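Local coordinates for putative uncharacterized protein TTHA0988 (Thermus thermophilus, PDB 3OPF) that is of unknown function but carries carboxyltransferase-type domains and is probably an ATP-binding hydrolase related to urea carboxylase, at residues V78-R83 against V195-A200; L133-K138 against G167-G172. All coordinates share one frame; numbering follows the deposited sequence.

Contact 1: V78-R83 against V195-A200; sequences VEIPVR and VRFLEA
Parallel strand pairing joins 78-83 to 195-200 and closes the mixed seven-strand sheet of a cyclophilin-like domain, the two strands being its first and last. Five backbone hydrogen bonds alternate between them, from Arg196 N to Val78 O (3.1 Å) through to Ala200 N to Val82 O (2.8 Å). On the face carrying Val78, Ile80 and Val82, the Phe197 ring lies alongside Ile80, both pointing the same way. Val82 brings CG2 to the ring edge, 3.5 Å from Phe197 CD1, because this methyl stands anti to the carbonyl carbon. Val195 CG1 sits over one ring face, offset toward the rim, and meets Ile80 CG1 at 3.7 Å. On the opposite face of the sheet, Leu198 reaches across to Glu79 and Pro81: its CD2 lies 3.2 Å from Glu79 OE2, a tight van der Waals contact of a methyl with the carboxylate, and its CD1 rests 3.9 Å from Pro81 CB. Beyond the strands, Arg83 is held by Asp85, Glu201 and Gly202. Phe197 also meets the rings of His107 and Tyr112, while Ile80 packs on Ile159 of strand 156-159, and strand 169-174 flanks 78-83.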
loop_
_atom_site.group_PDB
_atom_site.type_symbol
_atom_site.label_atom_id
_atom_site.label_comp_id
_atom_site.label_asym_id
_atom_site.label_seq_id
_atom_site.Cartn_x
_atom_site.Cartn_y
_atom_site.Cartn_z
ATOM N N VAL A 78 -15.479 -21.805 -1.912
ATOM C CA VAL A 78 -16.286 -20.677 -2.361
ATOM C C VAL A 78 -16.691 -20.869 -3.818
ATOM O O VAL A 78 -15.843 -21.116 -4.676
ATOM C CB VAL A 78 -15.523 -19.339 -2.239
ATOM C CG1 VAL A 78 -16.458 -18.170 -2.542
ATOM C CG2 VAL A 78 -14.910 -19.194 -0.854
ATOM N N GLU A 79 -17.985 -20.740 -4.088
ATOM C CA GLU A 79 -18.513 -20.859 -5.439
ATOM C C GLU A 79 -18.542 -19.479 -6.086
ATOM O O GLU A 79 -19.062 -18.531 -5.499
ATOM C CB GLU A 79 -19.921 -21.448 -5.398
ATOM C CG GLU A 79 -20.169 -22.507 -6.440
ATOM C CD GLU A 79 -21.555 -23.098 -6.318
ATOM O OE1 GLU A 79 -21.668 -24.327 -6.135
ATOM O OE2 GLU A 79 -22.527 -22.323 -6.396
ATOM N N ILE A 80 -17.973 -19.365 -7.285
ATOM C CA ILE A 80 -17.965 -18.104 -8.022
ATOM C C ILE A 80 -18.769 -18.237 -9.315
ATOM O O ILE A 80 -18.342 -18.937 -10.236
ATOM C CB ILE A 80 -16.527 -17.663 -8.374
ATOM C CG1 ILE A 80 -15.679 -17.517 -7.101
ATOM C CG2 ILE A 80 -16.542 -16.357 -9.178
ATOM C CD1 ILE A 80 -16.075 -16.348 -6.218
ATOM N N PRO A 81 -19.940 -17.574 -9.384
ATOM C CA PRO A 81 -20.695 -17.557 -10.625
ATOM C C PRO A 81 -20.037 -16.658 -11.664
ATOM O O PRO A 81 -19.688 -15.512 -11.361
ATOM C CB PRO A 81 -22.069 -17.009 -10.209
ATOM C CG PRO A 81 -21.844 -16.277 -8.964
ATOM C CD PRO A 81 -20.644 -16.876 -8.295
ATOM N N VAL A 82 -19.874 -17.178 -12.875
ATOM C CA VAL A 82 -19.205 -16.454 -13.952
ATOM C C VAL A 82 -20.061 -16.442 -15.200
ATOM O O VAL A 82 -20.565 -17.488 -15.617
ATOM C CB VAL A 82 -17.871 -17.121 -14.333
ATOM C CG1 VAL A 82 -17.197 -16.353 -15.472
ATOM C CG2 VAL A 82 -16.960 -17.222 -13.129
ATOM N N ARG A 83 -20.241 -15.256 -15.778
ATOM C CA ARG A 83 -20.739 -15.123 -17.141
ATOM C C ARG A 83 -19.541 -15.107 -18.080
ATOM O O ARG A 83 -18.684 -14.242 -17.966
ATOM C CB ARG A 83 -21.541 -13.833 -17.319
ATOM C CG ARG A 83 -22.346 -13.822 -18.617
ATOM C CD ARG A 83 -22.822 -12.433 -19.007
ATOM N NE ARG A 83 -23.485 -11.722 -17.911
ATOM C CZ ARG A 83 -23.004 -10.642 -17.287
ATOM N NH1 ARG A 83 -21.832 -10.108 -17.613
ATOM N NH2 ARG A 83 -23.714 -10.087 -16.316
ATOM N N VAL A 195 -11.795 -22.720 -4.465
ATOM C CA VAL A 195 -12.756 -22.073 -5.362
ATOM C C VAL A 195 -13.220 -22.988 -6.496
ATOM O O VAL A 195 -12.407 -23.697 -7.120
ATOM C CB VAL A 195 -12.167 -20.774 -5.961
ATOM C CG1 VAL A 195 -13.086 -20.201 -7.042
ATOM C CG2 VAL A 195 -11.923 -19.745 -4.860
ATOM N N ARG A 196 -14.530 -22.960 -6.747
ATOM C CA ARG A 196 -15.135 -23.555 -7.934
ATOM C C ARG A 196 -15.867 -22.482 -8.734
ATOM O O ARG A 196 -16.748 -21.791 -8.201
ATOM C CB ARG A 196 -16.133 -24.653 -7.565
ATOM C CG ARG A 196 -15.526 -25.952 -7.099
ATOM C CD ARG A 196 -16.586 -27.055 -7.106
ATOM N NE ARG A 196 -16.091 -28.319 -6.569
ATOM C CZ ARG A 196 -15.252 -29.142 -7.197
ATOM N NH1 ARG A 196 -14.774 -28.849 -8.405
ATOM N NH2 ARG A 196 -14.876 -30.267 -6.603
ATOM N N PHE A 197 -15.505 -22.353 -10.009
ATOM C CA PHE A 197 -16.208 -21.468 -10.940
ATOM C C PHE A 197 -17.356 -22.235 -11.586
ATOM O O PHE A 197 -17.220 -23.425 -11.899
ATOM C CB PHE A 197 -15.271 -20.946 -12.041
ATOM C CG PHE A 197 -14.175 -20.043 -11.546
ATOM C CD1 PHE A 197 -14.410 -18.699 -11.326
ATOM C CD2 PHE A 197 -12.901 -20.544 -11.297
ATOM C CE1 PHE A 197 -13.398 -17.861 -10.869
ATOM C CE2 PHE A 197 -11.881 -19.708 -10.847
ATOM C CZ PHE A 197 -12.134 -18.369 -10.628
ATOM N N LEU A 198 -18.486 -21.561 -11.775
ATOM C CA LEU A 198 -19.621 -22.143 -12.496
ATOM C C LEU A 198 -20.270 -21.125 -13.426
ATOM O O LEU A 198 -20.432 -19.951 -13.066
ATOM C CB LEU A 198 -20.653 -22.749 -11.539
ATOM C CG LEU A 198 -21.262 -21.986 -10.367
ATOM C CD1 LEU A 198 -22.189 -20.865 -10.810
ATOM C CD2 LEU A 198 -22.042 -22.977 -9.500
ATOM N N GLU A 199 -20.628 -21.572 -14.628
ATOM C CA GLU A 199 -21.270 -20.689 -15.596
ATOM C C GLU A 199 -22.627 -20.255 -15.058
ATOM O O GLU A 199 -23.392 -21.072 -14.557
ATOM C CB GLU A 199 -21.427 -21.357 -16.968
ATOM C CG GLU A 199 -22.009 -20.415 -18.034
ATOM C CD GLU A 199 -22.031 -20.997 -19.442
ATOM O OE1 GLU A 199 -22.050 -22.242 -19.592
ATOM O OE2 GLU A 199 -22.053 -20.195 -20.404
ATOM N N ALA A 200 -22.900 -18.959 -15.157
ATOM C CA ALA A 200 -24.137 -18.387 -14.678
ATOM C C ALA A 200 -24.473 -17.092 -15.403
ATOM O O ALA A 200 -23.663 -16.532 -16.143
ATOM C CB ALA A 200 -24.063 -18.139 -13.164
#

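Contact 2: L133-K138 against G167-G172. With SO4 (sulfate ion), chain E.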
loop_
_atom_site.group_PDB
_atom_site.type_symbol
_atom_site.label_atom_id
_atom_site.label_comp_id
_atom_site.label_asym_id
_atom_site.label_seq_id
_atom_site.Cartn_x
_atom_site.Cartn_y
_atom_site.Cartn_z
ATOM N N LEU A 133 -5.804 -25.536 -21.035
ATOM C CA LEU A 133 -6.218 -24.129 -20.950
ATOM C C LEU A 133 -5.059 -23.210 -20.536
ATOM O O LEU A 133 -5.270 -22.031 -20.282
ATOM C CB LEU A 133 -7.401 -23.988 -19.969
ATOM C CG LEU A 133 -8.071 -22.615 -19.801
ATOM C CD1 LEU A 133 -8.387 -21.983 -21.163
ATOM C CD2 LEU A 133 -9.330 -22.736 -18.944
ATOM N N ARG A 134 -3.836 -23.745 -20.469
ATOM C CA ARG A 134 -2.678 -22.949 -20.082
ATOM C C ARG A 134 -2.121 -22.186 -21.283
ATOM O O ARG A 134 -1.692 -22.783 -22.273
ATOM C CB ARG A 134 -1.590 -23.812 -19.430
ATOM C CG ARG A 134 -2.018 -24.367 -18.078
ATOM C CD ARG A 134 -0.982 -25.278 -17.450
ATOM N NE ARG A 134 -1.577 -26.079 -16.380
ATOM C CZ ARG A 134 -0.938 -27.020 -15.693
ATOM N NH1 ARG A 134 0.336 -27.289 -15.942
ATOM N NH2 ARG A 134 -1.581 -27.701 -14.753
ATOM N N LEU A 135 -2.157 -20.858 -21.169
ATOM C CA LEU A 135 -1.723 -19.941 -22.208
ATOM C C LEU A 135 -0.978 -18.798 -21.507
ATOM O O LEU A 135 -1.405 -18.355 -20.441
ATOM C CB LEU A 135 -2.966 -19.391 -22.930
ATOM C CG LEU A 135 -2.804 -18.456 -24.118
ATOM C CD1 LEU A 135 -2.181 -19.210 -25.282
ATOM C CD2 LEU A 135 -4.146 -17.857 -24.520
ATOM N N PRO A 136 0.127 -18.310 -22.090
ATOM C CA PRO A 136 0.778 -17.180 -21.422
ATOM C C PRO A 136 -0.100 -15.924 -21.316
ATOM O O PRO A 136 -1.164 -15.826 -21.946
ATOM C CB PRO A 136 2.007 -16.912 -22.298
ATOM C CG PRO A 136 2.273 -18.207 -23.004
ATOM C CD PRO A 136 0.918 -18.815 -23.228
ATOM N N ARG A 137 0.336 -14.985 -20.487
ATOM C CA ARG A 137 -0.272 -13.661 -20.448
ATOM C C ARG A 137 -0.010 -12.994 -21.794
ATOM O O ARG A 137 0.873 -13.418 -22.551
ATOM C CB ARG A 137 0.325 -12.825 -19.315
ATOM C CG ARG A 137 1.792 -12.477 -19.527
ATOM C CD ARG A 137 2.477 -12.083 -18.243
ATOM N NE ARG A 137 3.819 -11.575 -18.509
ATOM C CZ ARG A 137 4.624 -11.031 -17.600
ATOM N NH1 ARG A 137 4.237 -10.903 -16.335
ATOM N NH2 ARG A 137 5.827 -10.610 -17.965
ATOM N N LYS A 138 -0.775 -11.959 -22.105
ATOM C CA LYS A 138 -0.598 -11.275 -23.376
ATOM C C LYS A 138 0.806 -10.694 -23.478
ATOM O O LYS A 138 1.405 -10.357 -22.459
ATOM C CB LYS A 138 -1.630 -10.172 -23.535
ATOM C CG LYS A 138 -3.045 -10.702 -23.528
ATOM C CD LYS A 138 -3.908 -9.950 -24.492
ATOM C CE LYS A 138 -5.238 -10.612 -24.648
ATOM N NZ LYS A 138 -5.815 -10.291 -25.964
ATOM N N GLY A 167 -2.321 -8.061 -18.097
ATOM C CA GLY A 167 -2.128 -8.779 -19.350
ATOM C C GLY A 167 -2.649 -10.205 -19.332
ATOM O O GLY A 167 -2.320 -10.995 -20.211
ATOM N N TRP A 168 -3.450 -10.550 -18.330
ATOM C CA TRP A 168 -4.028 -11.890 -18.272
ATOM C C TRP A 168 -5.198 -11.988 -19.253
ATOM O O TRP A 168 -5.797 -10.972 -19.626
ATOM C CB TRP A 168 -4.459 -12.230 -16.843
ATOM C CG TRP A 168 -3.309 -12.520 -15.917
ATOM C CD1 TRP A 168 -2.002 -12.119 -16.057
ATOM C CD2 TRP A 168 -3.371 -13.252 -14.691
ATOM N NE1 TRP A 168 -1.252 -12.578 -15.006
ATOM C CE2 TRP A 168 -2.068 -13.272 -14.148
ATOM C CE3 TRP A 168 -4.403 -13.904 -14.004
ATOM C CZ2 TRP A 168 -1.768 -13.913 -12.945
ATOM C CZ3 TRP A 168 -4.101 -14.546 -12.801
ATOM C CH2 TRP A 168 -2.791 -14.545 -12.289
ATOM N N ASN A 169 -5.501 -13.215 -19.669
ATOM C CA ASN A 169 -6.471 -13.490 -20.724
ATOM C C ASN A 169 -7.894 -13.507 -20.165
ATOM O O ASN A 169 -8.224 -14.343 -19.329
ATOM C CB ASN A 169 -6.146 -14.828 -21.394
ATOM C CG ASN A 169 -4.736 -14.875 -21.966
ATOM O OD1 ASN A 169 -4.468 -14.340 -23.045
ATOM N ND2 ASN A 169 -3.824 -15.508 -21.233
ATOM N N LEU A 170 -8.732 -12.592 -20.632
ATOM C CA LEU A 170 -10.047 -12.369 -20.027
ATOM C C LEU A 170 -11.112 -13.321 -20.581
ATOM O O LEU A 170 -11.469 -13.249 -21.754
ATOM C CB LEU A 170 -10.485 -10.912 -20.220
ATOM C CG LEU A 170 -9.442 -9.834 -19.893
ATOM C CD1 LEU A 170 -10.073 -8.447 -19.973
ATOM C CD2 LEU A 170 -8.815 -10.062 -18.525
ATOM N N LEU A 171 -11.636 -14.185 -19.715
ATOM C CA LEU A 171 -12.602 -15.219 -20.118
ATOM C C LEU A 171 -14.042 -14.868 -19.768
ATOM O O LEU A 171 -14.973 -15.359 -20.409
ATOM C CB LEU A 171 -12.254 -16.559 -19.472
ATOM C CG LEU A 171 -10.889 -17.174 -19.790
ATOM C CD1 LEU A 171 -10.871 -18.627 -19.323
ATOM C CD2 LEU A 171 -10.564 -17.098 -21.268
ATOM N N GLY A 172 -14.239 -14.033 -18.756
ATOM C CA GLY A 172 -15.596 -13.700 -18.331
ATOM C C GLY A 172 -15.691 -12.666 -17.233
ATOM O O GLY A 172 -14.725 -11.957 -16.930
HETATM S S SO4 E . 0.988 -8.686 -16.834
HETATM O O1 SO4 E . 1.508 -7.328 -16.967
HETATM O O2 SO4 E . 0.832 -9.264 -18.159
HETATM O O3 SO4 E . -0.319 -8.657 -16.176
HETATM O O4 SO4 E . 1.922 -9.492 -16.050
HETATM O O HOH W 1 1.563 -12.412 -14.958
#
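A sulfate ion, probably from the crystallisation liquor, sits where Arg137 and Gly167 meet. Gly167 N donates to its O3 at 2.8 Å, Arg137 NH1 comes within 2.7 Å of its O4, and a side chain on Gly167 would run into the ion. Arg137 takes chi1 of 67°, with CG between its backbone N and carbonyl carbon, and then runs extended past the sulfate; NH1 also forms a salt bridge with Glu434. Water 1 accepts from Trp168 NE1 in the indole plane (2.8 Å) and donates to sulfate O4. Behind this site two bonds fasten the loop to the strand. Lys138 N gives a short bond to Gly167 O (2.6 Å), in the carbonyl plane, and Asn169 ND2 donates almost straight to Pro136 O (2.8 Å, 172°), in its own amide plane but above that of the carbonyl. The Leu135 and Asn169 side chains cross at about a right angle, with Leu135 CD2 3.8 Å from Asn169 OD1. Since Asn169 ND2 also bonds Val152 O, an alanine here would probably leave both carbonyls without this donor and weaken the hold of the loop on the sheet. Leu133 and Leu135 pack against helix 89-96, Leu133 and Leu171 against helix 100-108, and strand 169-174 pairs with 149-153, where Leu171 and Gly172 form a classic beta bulge opposite Val150.

How the contacts relate
From the N terminus, three strands and two helices precede strand 77-83; helices 89-96 and 100-108 and strands 112-117 and 124-127 then lead to the loop of 133-138. Contact 2 closes a short excursion of 28 residues, rich in strand, when the chain returns at 167-172. Only after strand 169-174 does strand 194-199 come back beside 77-83, so contact 1 closes the larger loop, with contact 2 nested inside it. Strands 77-83 and 169-174 are neighbours in one sheet, and the contacts, with centres about 17 Å apart, touch where Val82 CG1 packs on Gly172 CA (4.2 Å). Contact 1 thus unites strands far apart in sequence; contact 2 ties a connecting loop to strand 169-174.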